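PDB 3IHT: S-adenosyl-L-methionine methyl transferase from Ruegeria pomeroyi DSS-3, which binds S-adenosylmethionine and probably transfers its methyl group to an acceptor that has yet to be established. Local coordinates for residues C29-I34 / R59-G64; A35-L40 / Q63-Y68; A98-F103 / E134-Q139. One frame throughout, in Å; residues are numbered along the deposited sequence.

Contact 1: C29-I34 / R59-G64; sequences CLEHAI and RQHVQG
His61, in the last turn of helix 53-61, lies against Glu31 and Ile34 of helix 15-36, and these three residues bury most of the surface in this contact. The carboxylate of Glu31 lies over one face of the imidazole with the two planes only 16° apart, a stack of flat groups. Glu31 CG sits 4.2 Å from the centroid of the His61 ring, 23° off the normal, in a CH-pi contact displaced toward the rim, while Glu31 OE2 reaches over the same face to 3.4 Å from His61 CE1. That oxygen accepts its hydrogen bond from another histidine, His57 NE2, one turn back on helix 53-61, and the His57 ring in turn stacks on His61. With CG anti to the carbonyl carbon (chi1 -73°) and the chain extended beyond it, Glu31 reaches across to the ring of helix 53-61. The bond to CB of Ile34 points toward the other segment, and Ile34 CD1 meets the CB of His61 at 3.7 Å and the CG2 of Val62 also at 3.7 Å, crossing both side chains at about a right angle, just where the chain leaves helical geometry at Val62. The side chain of Ile34 also touches Leu109 of strand 107-112. Without the carboxylate, as with an alanine here, His57 NE2 would probably lack this acceptor and the His61 ring would be less firmly held in rotation. The chemistry thus passes from apolar contact at Ile34 to a carboxylate beside two imidazoles, where the carboxylate's negative charge would probably favour a protonated His57, its hydrogen-bonded partner.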
ATOM      1  N   CYS A  29      14.587  -3.830  -4.214  1.00 16.94           N
ATOM      2  CA  CYS A  29      15.265  -3.251  -5.387  1.00 17.05           C
ATOM      3  C   CYS A  29      15.984  -1.959  -5.048  1.00 17.08           C
ATOM      4  O   CYS A  29      17.118  -1.743  -5.467  1.00 15.98           O
ATOM      5  CB  CYS A  29      14.290  -3.065  -6.540  1.00 17.06           C
ATOM      6  SG  CYS A  29      13.808  -4.638  -7.283  1.00 18.65           S
ATOM      7  N   LEU A  30      15.335  -1.086  -4.275  1.00 16.80           N
ATOM      8  CA  LEU A  30      15.999   0.169  -3.894  1.00 17.00           C
ATOM      9  C   LEU A  30      17.196  -0.021  -2.987  1.00 17.09           C
ATOM     10  O   LEU A  30      18.225   0.610  -3.192  1.00 17.42           O
ATOM     11  CB  LEU A  30      15.032   1.159  -3.248  1.00 17.11           C
ATOM     12  CG  LEU A  30      14.037   1.730  -4.259  1.00 17.44           C
ATOM     13  CD1 LEU A  30      12.959   2.574  -3.550  1.00 19.80           C
ATOM     14  CD2 LEU A  30      14.714   2.559  -5.360  1.00 18.60           C
ATOM     15  N   GLU A  31      17.092  -0.899  -1.990  1.00 16.69           N
ATOM     16  CA  GLU A  31      18.227  -1.150  -1.114  1.00 17.53           C
ATOM     17  C   GLU A  31      19.405  -1.740  -1.903  1.00 17.28           C
ATOM     18  O   GLU A  31      20.559  -1.314  -1.748  1.00 16.90           O
ATOM     19  CB  GLU A  31      17.812  -2.014   0.083  1.00 17.75           C
ATOM     20  CG  GLU A  31      16.950  -1.214   1.094  1.00 18.82           C
ATOM     21  CD  GLU A  31      16.501  -1.994   2.299  1.00 18.49           C
ATOM     22  OE1 GLU A  31      17.067  -3.065   2.557  1.00 21.46           O
ATOM     23  OE2 GLU A  31      15.553  -1.560   2.988  1.00 19.28           O
ATOM     24  N   HIS A  32      19.088  -2.650  -2.812  1.00 16.54           N
ATOM     25  CA  HIS A  32      20.089  -3.234  -3.695  1.00 17.07           C
ATOM     26  C   HIS A  32      20.716  -2.146  -4.584  1.00 16.77           C
ATOM     27  O   HIS A  32      21.937  -2.051  -4.680  1.00 16.79           O
ATOM     28  CB  HIS A  32      19.451  -4.336  -4.551  1.00 17.56           C
ATOM     29  CG  HIS A  32      20.377  -4.955  -5.551  1.00 17.83           C
ATOM     30  ND1 HIS A  32      21.511  -5.662  -5.193  1.00 18.69           N
ATOM     31  CD2 HIS A  32      20.332  -4.977  -6.906  1.00 20.51           C
ATOM     32  CE1 HIS A  32      22.127  -6.079  -6.287  1.00 20.53           C
ATOM     33  NE2 HIS A  32      21.416  -5.704  -7.337  1.00 19.92           N
ATOM     34  N   ALA A  33      19.862  -1.330  -5.204  1.00 16.35           N
ATOM     35  CA  ALA A  33      20.317  -0.288  -6.136  1.00 16.76           C
ATOM     36  C   ALA A  33      21.188   0.772  -5.440  1.00 16.86           C
ATOM     37  O   ALA A  33      22.209   1.193  -5.996  1.00 16.85           O
ATOM     38  CB  ALA A  33      19.152   0.354  -6.882  1.00 16.49           C
ATOM     39  N   ILE A  34      20.823   1.155  -4.203  1.00 17.34           N
ATOM     40  CA  ILE A  34      21.629   2.093  -3.426  1.00 17.49           C
ATOM     41  C   ILE A  34      23.032   1.508  -3.179  1.00 18.02           C
ATOM     42  O   ILE A  34      24.058   2.168  -3.405  1.00 18.25           O
ATOM     43  CB  ILE A  34      20.942   2.487  -2.061  1.00 17.07           C
ATOM     44  CG1 ILE A  34      19.683   3.330  -2.320  1.00 18.36           C
ATOM     45  CG2 ILE A  34      21.970   3.209  -1.113  1.00 18.93           C
ATOM     46  CD1 ILE A  34      18.698   3.382  -1.108  1.00 18.49           C
ATOM     47  N   ARG A  59      15.416   8.413   2.135  1.00 18.25           N
ATOM     48  CA  ARG A  59      16.045   9.331   3.088  0.50 18.94           C
ATOM     49  C   ARG A  59      16.769   8.559   4.194  1.00 19.80           C
ATOM     50  O   ARG A  59      17.809   8.999   4.670  1.00 20.29           O
ATOM     51  CB  ARG A  59      15.022  10.296   3.696  0.50 18.69           C
ATOM     52  CG  ARG A  59      14.407  11.293   2.728  0.50 18.56           C
ATOM     53  CD  ARG A  59      13.529  12.297   3.475  0.50 19.62           C
ATOM     54  NE  ARG A  59      14.224  12.923   4.610  0.50 21.63           N
ATOM     55  CZ  ARG A  59      14.786  14.126   4.590  0.50 19.69           C
ATOM     56  NH1 ARG A  59      14.719  14.875   3.506  0.50 18.86           N
ATOM     57  NH2 ARG A  59      15.391  14.596   5.678  0.50 19.32           N
ATOM     58  N   GLN A  60      16.225   7.418   4.611  1.00 19.70           N
ATOM     59  CA  GLN A  60      16.827   6.592   5.655  0.50 20.40           C
ATOM     60  C   GLN A  60      18.068   5.820   5.158  1.00 20.54           C
ATOM     61  O   GLN A  60      19.026   5.603   5.915  1.00 22.04           O
ATOM     62  CB  GLN A  60      15.777   5.616   6.215  0.50 20.17           C
ATOM     63  CG  GLN A  60      16.226   4.793   7.416  0.50 21.72           C
ATOM     64  CD  GLN A  60      15.062   4.126   8.160  0.50 21.65           C
ATOM     65  OE1 GLN A  60      14.032   4.748   8.418  0.50 24.00           O
ATOM     66  NE2 GLN A  60      15.251   2.883   8.543  0.50 19.34           N
ATOM     67  N   HIS A  61      18.050   5.388   3.891  1.00 18.73           N
ATOM     68  CA  HIS A  61      19.068   4.491   3.344  1.00 19.44           C
ATOM     69  C   HIS A  61      20.161   5.121   2.468  1.00 20.41           C
ATOM     70  O   HIS A  61      21.223   4.549   2.306  1.00 20.23           O
ATOM     71  CB  HIS A  61      18.374   3.341   2.588  1.00 18.57           C
ATOM     72  CG  HIS A  61      17.713   2.374   3.508  1.00 20.06           C
ATOM     73  ND1 HIS A  61      18.316   1.199   3.909  1.00 21.03           N
ATOM     74  CD2 HIS A  61      16.523   2.430   4.151  1.00 19.22           C
ATOM     75  CE1 HIS A  61      17.521   0.581   4.771  1.00 22.14           C
ATOM     76  NE2 HIS A  61      16.429   1.307   4.932  1.00 18.73           N
ATOM     77  N   VAL A  62      19.896   6.286   1.896  1.00 21.10           N
ATOM     78  CA  VAL A  62      20.879   6.952   1.074  1.00 21.53           C
ATOM     79  C   VAL A  62      21.797   7.776   1.960  1.00 23.30           C
ATOM     80  O   VAL A  62      21.329   8.623   2.720  1.00 24.47           O
ATOM     81  CB  VAL A  62      20.202   7.851   0.039  1.00 21.40           C
ATOM     82  CG1 VAL A  62      21.215   8.728  -0.712  1.00 19.99           C
ATOM     83  CG2 VAL A  62      19.408   6.988  -0.929  1.00 21.04           C
ATOM     84  N   GLN A  63      23.092   7.555   1.798  1.00 25.09           N
ATOM     85  CA  GLN A  63      24.121   8.295   2.538  0.50 26.06           C
ATOM     86  C   GLN A  63      25.040   9.000   1.543  1.00 25.58           C
ATOM     87  O   GLN A  63      25.452   8.415   0.552  1.00 27.44           O
ATOM     88  CB  GLN A  63      24.942   7.333   3.405  0.50 26.68           C
ATOM     89  CG  GLN A  63      24.112   6.372   4.274  0.50 27.76           C
ATOM     90  CD  GLN A  63      23.189   7.101   5.209  0.50 27.27           C
ATOM     91  OE1 GLN A  63      23.465   8.228   5.596  0.50 29.15           O
ATOM     92  NE2 GLN A  63      22.072   6.476   5.555  0.50 26.77           N
ATOM     93  N   GLY A  64      25.321  10.278   1.773  1.00 24.38           N
ATOM     94  CA  GLY A  64      26.303  10.998   0.953  1.00 23.33           C
ATOM     95  C   GLY A  64      25.907  11.386  -0.470  1.00 22.71           C
ATOM     96  O   GLY A  64      26.785  11.698  -1.303  1.00 23.34           O
TER

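Contact 2: A35-L40 / Q63-Y68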
ATOM      1  N   ALA A  35      23.090   0.258  -2.743  1.00 18.60           N
ATOM      2  CA  ALA A  35      24.373  -0.405  -2.499  1.00 19.06           C
ATOM      3  C   ALA A  35      25.238  -0.486  -3.756  1.00 19.13           C
ATOM      4  O   ALA A  35      26.463  -0.224  -3.725  1.00 19.42           O
ATOM      5  CB  ALA A  35      24.138  -1.819  -1.921  1.00 18.63           C
ATOM      6  N   GLN A  36      24.591  -0.849  -4.848  1.00 19.89           N
ATOM      7  CA  GLN A  36      25.244  -1.027  -6.144  1.00 20.27           C
ATOM      8  C   GLN A  36      25.721   0.284  -6.753  1.00 20.08           C
ATOM      9  O   GLN A  36      26.536   0.252  -7.678  1.00 20.98           O
ATOM     10  CB  GLN A  36      24.287  -1.684  -7.128  1.00 20.72           C
ATOM     11  CG  GLN A  36      24.048  -3.147  -6.845  1.00 23.09           C
ATOM     12  CD  GLN A  36      25.241  -3.984  -7.241  1.00 27.84           C
ATOM     13  OE1 GLN A  36      25.706  -3.904  -8.390  1.00 32.24           O
ATOM     14  NE2 GLN A  36      25.762  -4.770  -6.302  1.00 26.38           N
ATOM     15  N   THR A  37      25.235   1.409  -6.241  1.00 18.23           N
ATOM     16  CA  THR A  37      25.641   2.739  -6.722  1.00 17.86           C
ATOM     17  C   THR A  37      26.370   3.591  -5.681  1.00 18.47           C
ATOM     18  O   THR A  37      26.536   4.803  -5.877  1.00 18.09           O
ATOM     19  CB  THR A  37      24.429   3.527  -7.285  1.00 16.38           C
ATOM     20  OG1 THR A  37      23.411   3.650  -6.295  1.00 14.93           O
ATOM     21  CG2 THR A  37      23.862   2.805  -8.553  1.00 15.47           C
ATOM     22  N   ALA A  38      26.796   2.961  -4.589  1.00 18.89           N
ATOM     23  CA  ALA A  38      27.399   3.673  -3.460  1.00 19.41           C
ATOM     24  C   ALA A  38      28.754   4.329  -3.848  1.00 19.70           C
ATOM     25  O   ALA A  38      29.208   5.264  -3.188  1.00 20.27           O
ATOM     26  CB  ALA A  38      27.590   2.718  -2.271  1.00 19.91           C
ATOM     27  N   GLY A  39      29.402   3.859  -4.905  1.00 19.07           N
ATOM     28  CA  GLY A  39      30.626   4.530  -5.382  1.00 19.41           C
ATOM     29  C   GLY A  39      30.392   5.763  -6.270  1.00 19.00           C
ATOM     30  O   GLY A  39      31.359   6.388  -6.753  1.00 17.52           O
ATOM     31  N   LEU A  40      29.124   6.108  -6.514  1.00 18.24           N
ATOM     32  CA  LEU A  40      28.770   7.284  -7.322  1.00 18.23           C
ATOM     33  C   LEU A  40      28.304   8.406  -6.386  1.00 18.75           C
ATOM     34  O   LEU A  40      27.755   8.120  -5.323  1.00 18.87           O
ATOM     35  CB  LEU A  40      27.659   6.938  -8.316  1.00 17.99           C
ATOM     36  CG  LEU A  40      27.961   5.789  -9.289  1.00 17.75           C
ATOM     37  CD1 LEU A  40      26.746   5.526 -10.214  1.00 17.81           C
ATOM     38  CD2 LEU A  40      29.252   6.065 -10.114  1.00 16.41           C
ATOM     39  N   GLN A  63      23.092   7.555   1.798  1.00 25.09           N
ATOM     40  CA  GLN A  63      24.121   8.295   2.538  0.50 26.06           C
ATOM     41  C   GLN A  63      25.040   9.000   1.543  1.00 25.58           C
ATOM     42  O   GLN A  63      25.452   8.415   0.552  1.00 27.44           O
ATOM     43  CB  GLN A  63      24.942   7.333   3.405  0.50 26.68           C
ATOM     44  CG  GLN A  63      24.112   6.372   4.274  0.50 27.76           C
ATOM     45  CD  GLN A  63      23.189   7.101   5.209  0.50 27.27           C
ATOM     46  OE1 GLN A  63      23.465   8.228   5.596  0.50 29.15           O
ATOM     47  NE2 GLN A  63      22.072   6.476   5.555  0.50 26.77           N
ATOM     48  N   GLY A  64      25.321  10.278   1.773  1.00 24.38           N
ATOM     49  CA  GLY A  64      26.303  10.998   0.953  1.00 23.33           C
ATOM     50  C   GLY A  64      25.907  11.386  -0.470  1.00 22.71           C
ATOM     51  O   GLY A  64      26.785  11.698  -1.303  1.00 23.34           O
ATOM     52  N   ARG A  65      24.601  11.351  -0.745  1.00 20.44           N
ATOM     53  CA  ARG A  65      24.014  11.800  -2.010  1.00 19.35           C
ATOM     54  C   ARG A  65      22.741  12.570  -1.702  1.00 18.31           C
ATOM     55  O   ARG A  65      22.054  12.283  -0.719  1.00 18.71           O
ATOM     56  CB  ARG A  65      23.659  10.601  -2.891  1.00 19.22           C
ATOM     57  CG  ARG A  65      24.850   9.946  -3.524  1.00 18.81           C
ATOM     58  CD  ARG A  65      24.413   8.757  -4.387  1.00 18.85           C
ATOM     59  NE  ARG A  65      24.381   7.508  -3.622  1.00 17.64           N
ATOM     60  CZ  ARG A  65      23.974   6.355  -4.123  1.00 17.87           C
ATOM     61  NH1 ARG A  65      23.505   6.306  -5.355  1.00 19.58           N
ATOM     62  NH2 ARG A  65      24.022   5.245  -3.381  1.00 19.32           N
ATOM     63  N   GLU A  66      22.443  13.541  -2.552  1.00 18.35           N
ATOM     64  CA  GLU A  66      21.214  14.331  -2.482  0.50 18.43           C
ATOM     65  C   GLU A  66      20.091  13.514  -3.090  1.00 18.08           C
ATOM     66  O   GLU A  66      20.352  12.666  -3.965  1.00 18.08           O
ATOM     67  CB  GLU A  66      21.357  15.657  -3.269  0.50 18.60           C
ATOM     68  CG  GLU A  66      22.569  16.511  -2.906  0.50 20.55           C
ATOM     69  CD  GLU A  66      22.460  17.977  -3.365  0.50 22.65           C
ATOM     70  OE1 GLU A  66      22.445  18.241  -4.587  0.50 23.64           O
ATOM     71  OE2 GLU A  66      22.430  18.872  -2.487  0.50 23.59           O
ATOM     72  N   ILE A  67      18.861  13.768  -2.657  1.00 16.77           N
ATOM     73  CA  ILE A  67      17.675  13.147  -3.286  1.00 16.21           C
ATOM     74  C   ILE A  67      16.800  14.297  -3.819  1.00 16.52           C
ATOM     75  O   ILE A  67      16.386  15.159  -3.040  1.00 17.92           O
ATOM     76  CB  ILE A  67      16.839  12.274  -2.350  1.00 15.64           C
ATOM     77  CG1 ILE A  67      17.676  11.161  -1.689  1.00 17.69           C
ATOM     78  CG2 ILE A  67      15.588  11.690  -3.142  1.00 15.85           C
ATOM     79  CD1 ILE A  67      17.054  10.581  -0.382  1.00 16.40           C
ATOM     80  N   TYR A  68      16.577  14.353  -5.134  1.00 14.88           N
ATOM     81  CA  TYR A  68      15.620  15.287  -5.735  1.00 14.49           C
ATOM     82  C   TYR A  68      14.318  14.559  -6.058  1.00 15.09           C
ATOM     83  O   TYR A  68      14.321  13.412  -6.583  1.00 16.30           O
ATOM     84  CB  TYR A  68      16.165  15.931  -6.998  1.00 14.87           C
ATOM     85  CG  TYR A  68      17.274  16.888  -6.760  1.00 14.73           C
ATOM     86  CD1 TYR A  68      18.567  16.421  -6.597  1.00 17.28           C
ATOM     87  CD2 TYR A  68      17.037  18.260  -6.627  1.00 15.09           C
ATOM     88  CE1 TYR A  68      19.609  17.306  -6.347  1.00 19.62           C
ATOM     89  CE2 TYR A  68      18.073  19.138  -6.341  1.00 17.77           C
ATOM     90  CZ  TYR A  68      19.350  18.638  -6.216  1.00 19.87           C
ATOM     91  OH  TYR A  68      20.420  19.459  -5.954  1.00 23.41           O
TER
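The guanidinium of Arg65 is the flat group that matters here, and it lies against the turn that follows helix 15-36. Over one face, offset toward the rim, stands the carbonyl oxygen of Thr37, 3.2 Å above the plane; this is a contact of charge and dipole, its angle being too poor for a hydrogen bond to NH1. Close to the plane, only 15° out of it, is Thr37 OG1, which accepts a bond from Arg65 NH1 of 2.8 Å with an N-H...O angle of 154°. Arg65 NH2 adds a weak second bond to Thr37 OG1, at 3.4 Å. Ala38 CA and the carbonyl oxygen of Leu40 approach the group obliquely, the latter coming to 3.5 Å from Arg65 CD. The arginine chain runs straight through chi2 and then bends at chi3, which swings the planar end across the threonine at about a right angle. On the threonine, chi1 of 57° sets OG1 between the backbone N and the carbonyl carbon, where it also hydrogen-bonds to Ala33 O in the last turns of helix 15-36. Arg65 has further partners: NH1 bonds to Ser108 OG, and NH2 to Ile34 O near the helix end. Several oxygens therefore hold the group in place, and its positive charge is likely to be favourable beside the carbonyl oxygens at the helix end. Thr37 to Leu40 form a type I beta turn, closed by the backbone bond from Leu40 N to Thr37 O. The whole is a helix C-terminus tied by an arginine to the loop entering strand 67-71, within the Rossmann-like alpha/beta fold of S-adenosylmethionine-dependent methyltransferases.

Contact 3: A98-F103 / E134-Q139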
ATOM      1  N   ALA A  98      14.223  19.906 -18.621  1.00 18.82           N
ATOM      2  CA  ALA A  98      14.744  21.111 -17.939  1.00 18.53           C
ATOM      3  C   ALA A  98      15.891  20.764 -16.956  1.00 18.92           C
ATOM      4  O   ALA A  98      16.931  21.480 -16.865  1.00 18.89           O
ATOM      5  CB  ALA A  98      13.623  21.848 -17.210  1.00 18.36           C
ATOM      6  N   THR A  99      15.702  19.678 -16.222  1.00 17.91           N
ATOM      7  CA  THR A  99      16.683  19.229 -15.254  1.00 18.02           C
ATOM      8  C   THR A  99      17.949  18.735 -15.960  1.00 18.57           C
ATOM      9  O   THR A  99      19.051  18.914 -15.452  1.00 19.62           O
ATOM     10  CB  THR A  99      16.085  18.150 -14.321  1.00 17.66           C
ATOM     11  OG1 THR A  99      14.934  18.718 -13.663  1.00 18.39           O
ATOM     12  CG2 THR A  99      17.125  17.696 -13.291  1.00 16.94           C
ATOM     13  N   LEU A 100      17.802  18.103 -17.124  1.00 19.28           N
ATOM     14  CA  LEU A 100      18.977  17.664 -17.879  1.00 19.73           C
ATOM     15  C   LEU A 100      19.879  18.847 -18.257  1.00 20.86           C
ATOM     16  O   LEU A 100      21.107  18.733 -18.213  1.00 20.41           O
ATOM     17  CB  LEU A 100      18.580  16.895 -19.138  1.00 20.00           C
ATOM     18  CG  LEU A 100      19.711  16.124 -19.836  1.00 20.30           C
ATOM     19  CD1 LEU A 100      20.245  14.915 -18.979  1.00 19.40           C
ATOM     20  CD2 LEU A 100      19.197  15.639 -21.200  1.00 21.12           C
ATOM     21  N   GLU A 101      19.271  19.966 -18.639  1.00 21.51           N
ATOM     22  CA  GLU A 101      20.051  21.186 -18.929  1.00 22.75           C
ATOM     23  C   GLU A 101      20.778  21.693 -17.681  1.00 23.30           C
ATOM     24  O   GLU A 101      21.905  22.191 -17.758  1.00 23.94           O
ATOM     25  CB  GLU A 101      19.148  22.283 -19.479  1.00 23.26           C
ATOM     26  CG  GLU A 101      18.398  21.878 -20.752  1.00 24.22           C
ATOM     27  N   ARG A 102      20.147  21.543 -16.533  1.00 24.03           N
ATOM     28  CA  ARG A 102      20.670  22.029 -15.268  1.00 24.68           C
ATOM     29  C   ARG A 102      21.814  21.130 -14.739  1.00 24.54           C
ATOM     30  O   ARG A 102      22.891  21.635 -14.393  1.00 24.61           O
ATOM     31  CB  ARG A 102      19.492  22.094 -14.284  1.00 25.96           C
ATOM     32  CG  ARG A 102      19.749  22.683 -12.925  1.00 28.91           C
ATOM     33  CD  ARG A 102      18.481  22.529 -12.053  1.00 32.36           C
ATOM     34  NE  ARG A 102      18.734  22.903 -10.667  1.00 33.38           N
ATOM     35  CZ  ARG A 102      17.937  22.623  -9.631  1.00 32.90           C
ATOM     36  NH1 ARG A 102      16.782  21.964  -9.788  1.00 29.17           N
ATOM     37  NH2 ARG A 102      18.312  23.019  -8.417  1.00 34.23           N
ATOM     38  N   PHE A 103      21.601  19.815 -14.695  1.00 22.80           N
ATOM     39  CA  PHE A 103      22.500  18.883 -14.004  1.00 22.85           C
ATOM     40  C   PHE A 103      23.247  17.902 -14.901  1.00 22.34           C
ATOM     41  O   PHE A 103      24.182  17.253 -14.440  1.00 22.72           O
ATOM     42  CB  PHE A 103      21.752  18.032 -12.948  1.00 22.61           C
ATOM     43  CG  PHE A 103      21.234  18.799 -11.760  1.00 24.64           C
ATOM     44  CD1 PHE A 103      21.893  19.942 -11.268  1.00 26.56           C
ATOM     45  CD2 PHE A 103      20.109  18.358 -11.096  1.00 23.56           C
ATOM     46  CE1 PHE A 103      21.386  20.618 -10.146  1.00 26.26           C
ATOM     47  CE2 PHE A 103      19.604  19.024  -9.984  1.00 25.52           C
ATOM     48  CZ  PHE A 103      20.236  20.153  -9.512  1.00 26.08           C
ATOM     49  N   GLU A 134      16.357   8.176 -19.701  1.00 16.92           N
ATOM     50  CA  GLU A 134      17.642   7.542 -20.063  1.00 18.05           C
ATOM     51  C   GLU A 134      18.865   8.488 -20.066  1.00 17.87           C
ATOM     52  O   GLU A 134      19.892   8.133 -19.466  1.00 18.30           O
ATOM     53  CB  GLU A 134      17.538   6.776 -21.392  1.00 17.82           C
ATOM     54  CG  GLU A 134      18.760   5.970 -21.718  1.00 20.22           C
ATOM     55  CD  GLU A 134      18.482   4.820 -22.701  1.00 21.78           C
ATOM     56  OE1 GLU A 134      17.361   4.748 -23.278  1.00 20.35           O
ATOM     57  OE2 GLU A 134      19.395   3.993 -22.893  1.00 25.17           O
ATOM     58  N   PRO A 135      18.756   9.696 -20.655  1.00 18.38           N
ATOM     59  CA  PRO A 135      19.924  10.586 -20.699  1.00 19.20           C
ATOM     60  C   PRO A 135      20.441  11.114 -19.343  1.00 18.39           C
ATOM     61  O   PRO A 135      21.532  11.700 -19.301  1.00 18.50           O
ATOM     62  CB  PRO A 135      19.464  11.783 -21.577  1.00 19.93           C
ATOM     63  CG  PRO A 135      18.198  11.332 -22.226  1.00 21.62           C
ATOM     64  CD  PRO A 135      17.588  10.284 -21.348  1.00 18.42           C
ATOM     65  N   HIS A 136      19.689  10.895 -18.264  1.00 17.46           N
ATOM     66  CA  HIS A 136      20.030  11.426 -16.958  1.00 16.64           C
ATOM     67  C   HIS A 136      21.065  10.610 -16.192  1.00 16.58           C
ATOM     68  O   HIS A 136      21.674  11.139 -15.257  1.00 16.87           O
ATOM     69  CB  HIS A 136      18.792  11.600 -16.108  1.00 16.19           C
ATOM     70  CG  HIS A 136      17.909  12.724 -16.559  1.00 16.49           C
ATOM     71  ND1 HIS A 136      17.972  13.987 -16.017  1.00 16.40           N
ATOM     72  CD2 HIS A 136      17.001  12.787 -17.561  1.00 16.22           C
ATOM     73  CE1 HIS A 136      17.109  14.768 -16.636  1.00 18.71           C
ATOM     74  NE2 HIS A 136      16.504  14.063 -17.578  1.00 17.76           N
ATOM     75  N   LEU A 137      21.225   9.335 -16.548  1.00 15.52           N
ATOM     76  CA  LEU A 137      22.052   8.419 -15.792  1.00 16.09           C
ATOM     77  C   LEU A 137      23.559   8.584 -16.087  1.00 16.47           C
ATOM     78  O   LEU A 137      23.996   8.622 -17.255  1.00 15.77           O
ATOM     79  CB  LEU A 137      21.646   6.991 -16.039  1.00 16.03           C
ATOM     80  CG  LEU A 137      20.397   6.424 -15.386  1.00 19.97           C
ATOM     81  CD1 LEU A 137      20.381   4.935 -15.697  1.00 25.40           C
ATOM     82  CD2 LEU A 137      20.381   6.645 -13.888  1.00 21.79           C
ATOM     83  N   ALA A 138      24.328   8.717 -15.013  1.00 15.95           N
ATOM     84  CA  ALA A 138      25.785   8.583 -15.086  1.00 17.13           C
ATOM     85  C   ALA A 138      26.171   7.156 -15.439  1.00 16.65           C
ATOM     86  O   ALA A 138      25.401   6.218 -15.267  1.00 15.81           O
ATOM     87  CB  ALA A 138      26.428   9.003 -13.751  1.00 16.54           C
ATOM     88  N   GLN A 139      27.389   6.990 -15.927  1.00 17.42           N
ATOM     89  CA  GLN A 139      27.928   5.638 -16.093  1.00 18.09           C
ATOM     90  C   GLN A 139      27.912   4.923 -14.762  1.00 18.15           C
ATOM     91  O   GLN A 139      28.341   5.481 -13.732  1.00 19.10           O
ATOM     92  CB  GLN A 139      29.348   5.689 -16.683  1.00 18.03           C
ATOM     93  CG  GLN A 139      29.400   6.189 -18.089  1.00 20.56           C
ATOM     94  CD  GLN A 139      30.825   6.221 -18.660  1.00 24.83           C
ATOM     95  OE1 GLN A 139      31.586   5.260 -18.537  1.00 26.74           O
ATOM     96  NE2 GLN A 139      31.164   7.321 -19.317  1.00 28.35           N
TER
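Leu100, on helix 92-103, covers the imidazole of His136 with one of its methyl groups. This CH-pi contact is well centred: Leu100 CD1 stands 3.8 Å from the centroid of the His136 ring and only 8° off the normal. The torsions explain the fit, for CG lies anti to the backbone N (chi1 -167°) and chi2 of 67° lowers CD1 onto the middle of the ring. Further along the imidazole, His136 CE1 pushes in beside the helix backbone, 3.4 Å from Leu100 N and 3.6 Å from Leu100 CB. Thr99 adds its carbonyl carbon at the ring edge, near its plane, while its hydroxyl is bonded back along the helix to Thr95 O. In the Rossmann-like fold of this methyltransferase, His136 sits in a short 3-10 segment between helix 119-133 and strand 137-138, and its backbone is hydrogen-bonded to that of Ala107 at the start of strand 107-112. The contact thus joins the C-terminal end of one helix to the connection that follows another. Apolar and van der Waals contacts make up the rest. Leu100 CD2 meets Pro135 CB at 3.9 Å, the two side chains crossing at about a right angle, and Leu100 CD1 also touches the carbonyl oxygen of Pro135 at 3.5 Å.

Contacts 1 and 2 are neighbours, their centres about 7 Å apart; they share Gln63 and Gly64 and both draw on helix 15-36. They meet directly where Ile34 O probably hydrogen-bonds to Arg65 NH2, so that one helix end is tied successively to the end of helix 53-61 and to the approach to strand 67-71. Contact 3 comes later in the chain, joining helix 92-103 to the segment after helix 119-133. Its centre lies about 16 Å from that of contact 2 and about 20 Å from that of contact 1. Tyr68 against Phe103 and Leu40 against Gln139 link contacts 2 and 3. Together the three fasten helices and connecting loops around the sheet of one S-adenosylmethionine-binding domain.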